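Local coordinates for protein POP2 (Saccharomyces cerevisiae, PDB 1UOC) that degrades RNA from the 3' end with a preference for poly(A), as a probable catalytic subunit of the CCR4-NOT mRNA deadenylase complex, at residues Phe28-Gln33 / Ser98-Asn103; His40-Thr45 / Gly82-Asp87. One frame throughout, in Å; residues are numbered along the deposited sequence.

Interaction 1. Residues Phe28-Gln33 / Ser98-Asn103; sequences FAVIRQ and STWQFN. With CA (calcium ion), chain C.
Trp100 meets Ile31 and Val30 where the strand 99-103 faces the helix containing 28-33. Its CB points toward the helix. CG stands anti to the carbonyl carbon (chi1 -67°), beside the backbone N, and the indole reaches Val30 and Ile31. CG1 of Ile31 sits over one face of the six-membered ring, 3.7 Å from its centroid and almost on the ring normal, a CH-pi contact. The two side chains run past one another in opposite senses. Val30 approaches differently: its CG1 lies at the indole edge, near the ring plane, 4.1 Å from Trp100 CZ2. NE1 of Trp100 is hydrogen-bonded to Glu27, one residue before the helical segment, so the indole also has a polar anchor on this helix.

This is an alpha/beta layer contact of the RNase H-like fold of DEDD nucleases. The helix lies against one face of the mixed central sheet. No hydrogen bond joins the two segments.

Two residues further on, Phe102 also points its CB toward the helix. Ile31 and Phe102 meet tip to tip, with Ile31 CD1 in the plane of the Phe102 ring at its edge, 3.8 Å from CZ. The same CD1 lies over the centre of the Phe28 ring. Phe28 CE1 comes within 3.5 Å of Phe102 CE2, with the two ring planes inclined at 37°. Phe141 packs edge-to-face with Phe102. At the end of the helical segment, Gln33 O binds the calcium ion at 2.3 Å, and Ser36 OG is another ligand.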
# COMPACT_ATOMS: atom_id res chain seq x y z
N PHE A 28 -12.37 5.89 9.98
CA PHE A 28 -12.44 6.55 8.70
C PHE A 28 -12.80 8.02 8.89
O PHE A 28 -12.51 8.86 8.04
CB PHE A 28 -13.45 5.88 7.78
CG PHE A 28 -12.81 5.13 6.65
CD1 PHE A 28 -12.62 3.76 6.73
CD2 PHE A 28 -12.29 5.82 5.56
CE1 PHE A 28 -11.91 3.08 5.74
CE2 PHE A 28 -11.58 5.15 4.56
CZ PHE A 28 -11.39 3.78 4.66
N ALA A 29 -13.43 8.34 10.02
CA ALA A 29 -13.77 9.73 10.31
C ALA A 29 -12.45 10.46 10.59
O ALA A 29 -12.27 11.60 10.15
CB ALA A 29 -14.69 9.81 11.52
N VAL A 30 -11.54 9.80 11.30
CA VAL A 30 -10.23 10.38 11.61
C VAL A 30 -9.39 10.52 10.33
O VAL A 30 -8.73 11.53 10.12
CB VAL A 30 -9.44 9.50 12.61
CG1 VAL A 30 -8.01 10.03 12.77
CG2 VAL A 30 -10.16 9.47 13.96
N ILE A 31 -9.41 9.50 9.48
CA ILE A 31 -8.66 9.53 8.23
C ILE A 31 -9.12 10.74 7.41
O ILE A 31 -8.33 11.51 6.88
CB ILE A 31 -8.90 8.24 7.40
CG1 ILE A 31 -8.23 7.06 8.09
CG2 ILE A 31 -8.38 8.41 5.96
CD1 ILE A 31 -8.59 5.70 7.51
N ARG A 32 -10.43 10.89 7.34
CA ARG A 32 -11.08 11.96 6.61
C ARG A 32 -10.61 13.36 7.03
O ARG A 32 -10.45 14.24 6.19
CB ARG A 32 -12.59 11.82 6.80
CG ARG A 32 -13.44 12.31 5.65
CD ARG A 32 -14.92 12.00 5.94
NE ARG A 32 -15.14 10.56 5.99
CZ ARG A 32 -15.81 9.93 6.95
NH1 ARG A 32 -16.34 10.60 7.97
NH2 ARG A 32 -15.93 8.61 6.90
N GLN A 33 -10.39 13.59 8.32
CA GLN A 33 -9.97 14.93 8.72
C GLN A 33 -8.46 15.13 8.72
O GLN A 33 -7.99 16.24 8.83
CB GLN A 33 -10.59 15.35 10.07
CG GLN A 33 -9.89 14.86 11.31
CD GLN A 33 -8.76 15.76 11.78
OE1 GLN A 33 -7.89 15.33 12.53
NE2 GLN A 33 -8.77 17.02 11.36
N SER A 98 -1.74 7.17 12.98
CA SER A 98 -1.40 7.68 11.66
C SER A 98 -1.23 6.48 10.70
O SER A 98 -0.91 6.63 9.52
CB SER A 98 -0.09 8.44 11.78
OG SER A 98 0.08 9.29 10.69
N THR A 99 -1.43 5.28 11.23
CA THR A 99 -1.33 4.06 10.44
C THR A 99 -2.43 3.13 10.89
O THR A 99 -2.68 3.00 12.09
CB THR A 99 0.04 3.36 10.63
OG1 THR A 99 1.08 4.23 10.19
CG2 THR A 99 0.11 2.07 9.80
N TRP A 100 -3.08 2.49 9.94
CA TRP A 100 -4.19 1.61 10.25
C TRP A 100 -3.99 0.27 9.58
O TRP A 100 -3.38 0.18 8.51
CB TRP A 100 -5.49 2.21 9.71
CG TRP A 100 -5.91 3.49 10.40
CD1 TRP A 100 -6.74 3.60 11.48
CD2 TRP A 100 -5.45 4.81 10.10
NE1 TRP A 100 -6.82 4.91 11.88
CE2 TRP A 100 -6.04 5.68 11.05
CE3 TRP A 100 -4.60 5.35 9.13
CZ2 TRP A 100 -5.80 7.06 11.06
CZ3 TRP A 100 -4.36 6.72 9.13
CH2 TRP A 100 -4.96 7.56 10.09
N GLN A 101 -4.51 -0.77 10.22
CA GLN A 101 -4.47 -2.11 9.68
C GLN A 101 -5.89 -2.59 9.69
O GLN A 101 -6.43 -2.93 10.74
CB GLN A 101 -3.61 -3.07 10.51
CG GLN A 101 -3.51 -4.45 9.84
CD GLN A 101 -2.54 -5.38 10.54
OE1 GLN A 101 -2.89 -6.01 11.53
NE2 GLN A 101 -1.34 -5.48 10.02
N PHE A 102 -6.52 -2.59 8.52
CA PHE A 102 -7.89 -3.05 8.41
C PHE A 102 -7.91 -4.57 8.30
O PHE A 102 -7.21 -5.15 7.46
CB PHE A 102 -8.55 -2.41 7.18
CG PHE A 102 -8.58 -0.90 7.22
CD1 PHE A 102 -7.49 -0.15 6.76
CD2 PHE A 102 -9.69 -0.23 7.71
CE1 PHE A 102 -7.52 1.24 6.80
CE2 PHE A 102 -9.73 1.17 7.75
CZ PHE A 102 -8.64 1.90 7.29
N ASN A 103 -8.70 -5.21 9.14
CA ASN A 103 -8.80 -6.67 9.15
C ASN A 103 -10.17 -7.05 8.55
O ASN A 103 -11.21 -6.61 9.04
CB ASN A 103 -8.65 -7.18 10.58
CG ASN A 103 -7.32 -6.75 11.21
OD1 ASN A 103 -7.25 -5.76 11.94
ND2 ASN A 103 -6.27 -7.49 10.92
CA CA C . -8.39 18.09 7.58
O HOH W 1 -9.20 16.42 5.66

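Interaction 2. Residues His40-Thr45 / Gly82-Asp87; sequences HVSIST and GLSLSD
Val41 and Leu85 lie side by side across the two antiparallel strands, with Val41 CG1 3.6 Å from Leu85 CD1. Val41 CG1 is anti to the backbone N (chi1 -165°) and is the branch nearer to Leu85. Leu83 and Ile43 make the next pair on this face, and Leu83 CD2 is 3.9 Å from Ile43 CB. Trp158 and Leu170 adjoin this apolar row.

The other face is polar and carries His40, Ser42, Ser44, Ser84 and Ser86. Ser42 OG is 3.2 Å from Ser84 CB, but its hydrogen bond goes to Ser251 O. Ser84 OG is instead bonded to Thr99 and Lys92. Helix 247-264 packs on this face, so the middle of the strands is buried and tightly packed on both faces.

Six backbone hydrogen bonds join the strands through the pairs His40-Ser86, Ser42-Ser84 and Ser44-Gly82. The end at His40 and Asp87 is looser and partly exposed. The His40 ring has Asp87 O over one face, with CG 4.0 Å from that oxygen. Ser86 OG donates to the same carbonyl oxygen. An alanine in place of His40 would probably leave Asp87 O without the ring that lies over it and lose the hydrogen bond of ND1 to a residue just beyond the segments.

The opposite end is also partly exposed. There Ser44, a predicted ligand of the catalytic divalent metal, touches Gln250, predicted to share that role. Thr45 OG1 is hydrogen-bonded to Asp166, another predicted ligand. This pair of antiparallel strands, the first bearing a predicted metal-site residue, is typical of the RNase H-like core of DEDD exonucleases.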
# COMPACT_ATOMS: atom_id res chain seq x y z
N HIS A 40 -0.22 12.29 1.96
CA HIS A 40 0.55 11.20 1.35
C HIS A 40 0.03 9.92 2.00
O HIS A 40 0.04 9.79 3.23
CB HIS A 40 2.05 11.37 1.60
CG HIS A 40 2.73 12.32 0.65
ND1 HIS A 40 2.33 13.63 0.49
CD2 HIS A 40 3.75 12.13 -0.22
CE1 HIS A 40 3.08 14.21 -0.43
NE2 HIS A 40 3.95 13.32 -0.88
N VAL A 41 -0.44 8.99 1.18
CA VAL A 41 -1.02 7.74 1.65
C VAL A 41 -0.31 6.51 1.07
O VAL A 41 -0.19 6.38 -0.15
CB VAL A 41 -2.50 7.63 1.22
CG1 VAL A 41 -3.21 6.52 2.00
CG2 VAL A 41 -3.19 8.96 1.42
N SER A 42 0.15 5.62 1.94
CA SER A 42 0.81 4.40 1.48
C SER A 42 -0.18 3.26 1.71
O SER A 42 -1.02 3.33 2.61
CB SER A 42 2.07 4.13 2.28
OG SER A 42 1.73 3.94 3.64
N ILE A 43 -0.09 2.22 0.88
CA ILE A 43 -0.97 1.08 1.01
C ILE A 43 -0.23 -0.24 0.90
O ILE A 43 0.73 -0.37 0.14
CB ILE A 43 -2.10 1.12 -0.05
CG1 ILE A 43 -2.96 -0.15 0.07
CG2 ILE A 43 -1.49 1.26 -1.45
CD1 ILE A 43 -4.04 -0.24 -0.96
N SER A 44 -0.68 -1.23 1.66
CA SER A 44 -0.10 -2.55 1.64
C SER A 44 -1.25 -3.55 1.77
O SER A 44 -2.31 -3.23 2.32
CB SER A 44 0.89 -2.73 2.78
OG SER A 44 1.62 -3.93 2.58
N THR A 45 -1.05 -4.75 1.26
CA THR A 45 -2.11 -5.74 1.31
C THR A 45 -1.62 -7.14 1.61
O THR A 45 -0.45 -7.47 1.45
CB THR A 45 -2.84 -5.80 -0.02
OG1 THR A 45 -1.91 -6.23 -1.03
CG2 THR A 45 -3.43 -4.44 -0.39
N GLY A 82 -3.20 -2.32 4.95
CA GLY A 82 -2.70 -1.21 5.74
C GLY A 82 -2.68 0.12 5.00
O GLY A 82 -2.47 0.16 3.79
N LEU A 83 -2.94 1.20 5.73
CA LEU A 83 -2.90 2.56 5.17
C LEU A 83 -2.15 3.41 6.17
O LEU A 83 -2.40 3.34 7.37
CB LEU A 83 -4.31 3.16 4.99
CG LEU A 83 -5.23 2.63 3.90
CD1 LEU A 83 -6.50 3.49 3.89
CD2 LEU A 83 -4.53 2.68 2.53
N SER A 84 -1.22 4.21 5.67
CA SER A 84 -0.46 5.09 6.54
C SER A 84 -0.52 6.48 5.91
O SER A 84 -0.47 6.61 4.68
CB SER A 84 0.99 4.61 6.64
OG SER A 84 1.61 5.16 7.79
N LEU A 85 -0.63 7.50 6.75
CA LEU A 85 -0.69 8.88 6.28
C LEU A 85 0.41 9.76 6.84
O LEU A 85 0.83 9.58 7.99
CB LEU A 85 -2.04 9.49 6.67
CG LEU A 85 -3.23 9.36 5.72
CD1 LEU A 85 -3.43 7.92 5.33
CD2 LEU A 85 -4.47 9.91 6.43
N SER A 86 0.87 10.71 6.03
CA SER A 86 1.88 11.67 6.45
C SER A 86 1.90 12.79 5.41
O SER A 86 1.26 12.68 4.37
CB SER A 86 3.27 11.04 6.52
OG SER A 86 3.86 11.00 5.23
N ASP A 87 2.63 13.87 5.70
CA ASP A 87 2.74 14.96 4.74
C ASP A 87 3.93 14.61 3.85
O ASP A 87 4.52 13.53 4.00
CB ASP A 87 2.94 16.32 5.46
CG ASP A 87 4.28 16.44 6.18
OD1 ASP A 87 4.44 17.43 6.94
OD2 ASP A 87 5.18 15.59 6.00

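After the short edge strand 17-19 the chain forms helix 24-34 and then strand 40-48. Helix 61-73 follows before strand 77-86 returns antiparallel to strand 40-48. Interaction 2 closes that loop, with 36 residues between its segments. The chain then turns into strand 99-103, which packs against helix 24-34. Interaction 1 closes this longer loop of 64 residues, so interaction 2 is nested inside it. The two contacts share one sheet, in which strand 77-86 lies between 99-103 and 40-48. They also touch directly: Trp100 N is 2.8 Å from Leu83 O, a probable hydrogen bond. Interaction 2 joins strand to strand, and interaction 1 ties the helix to the sheet.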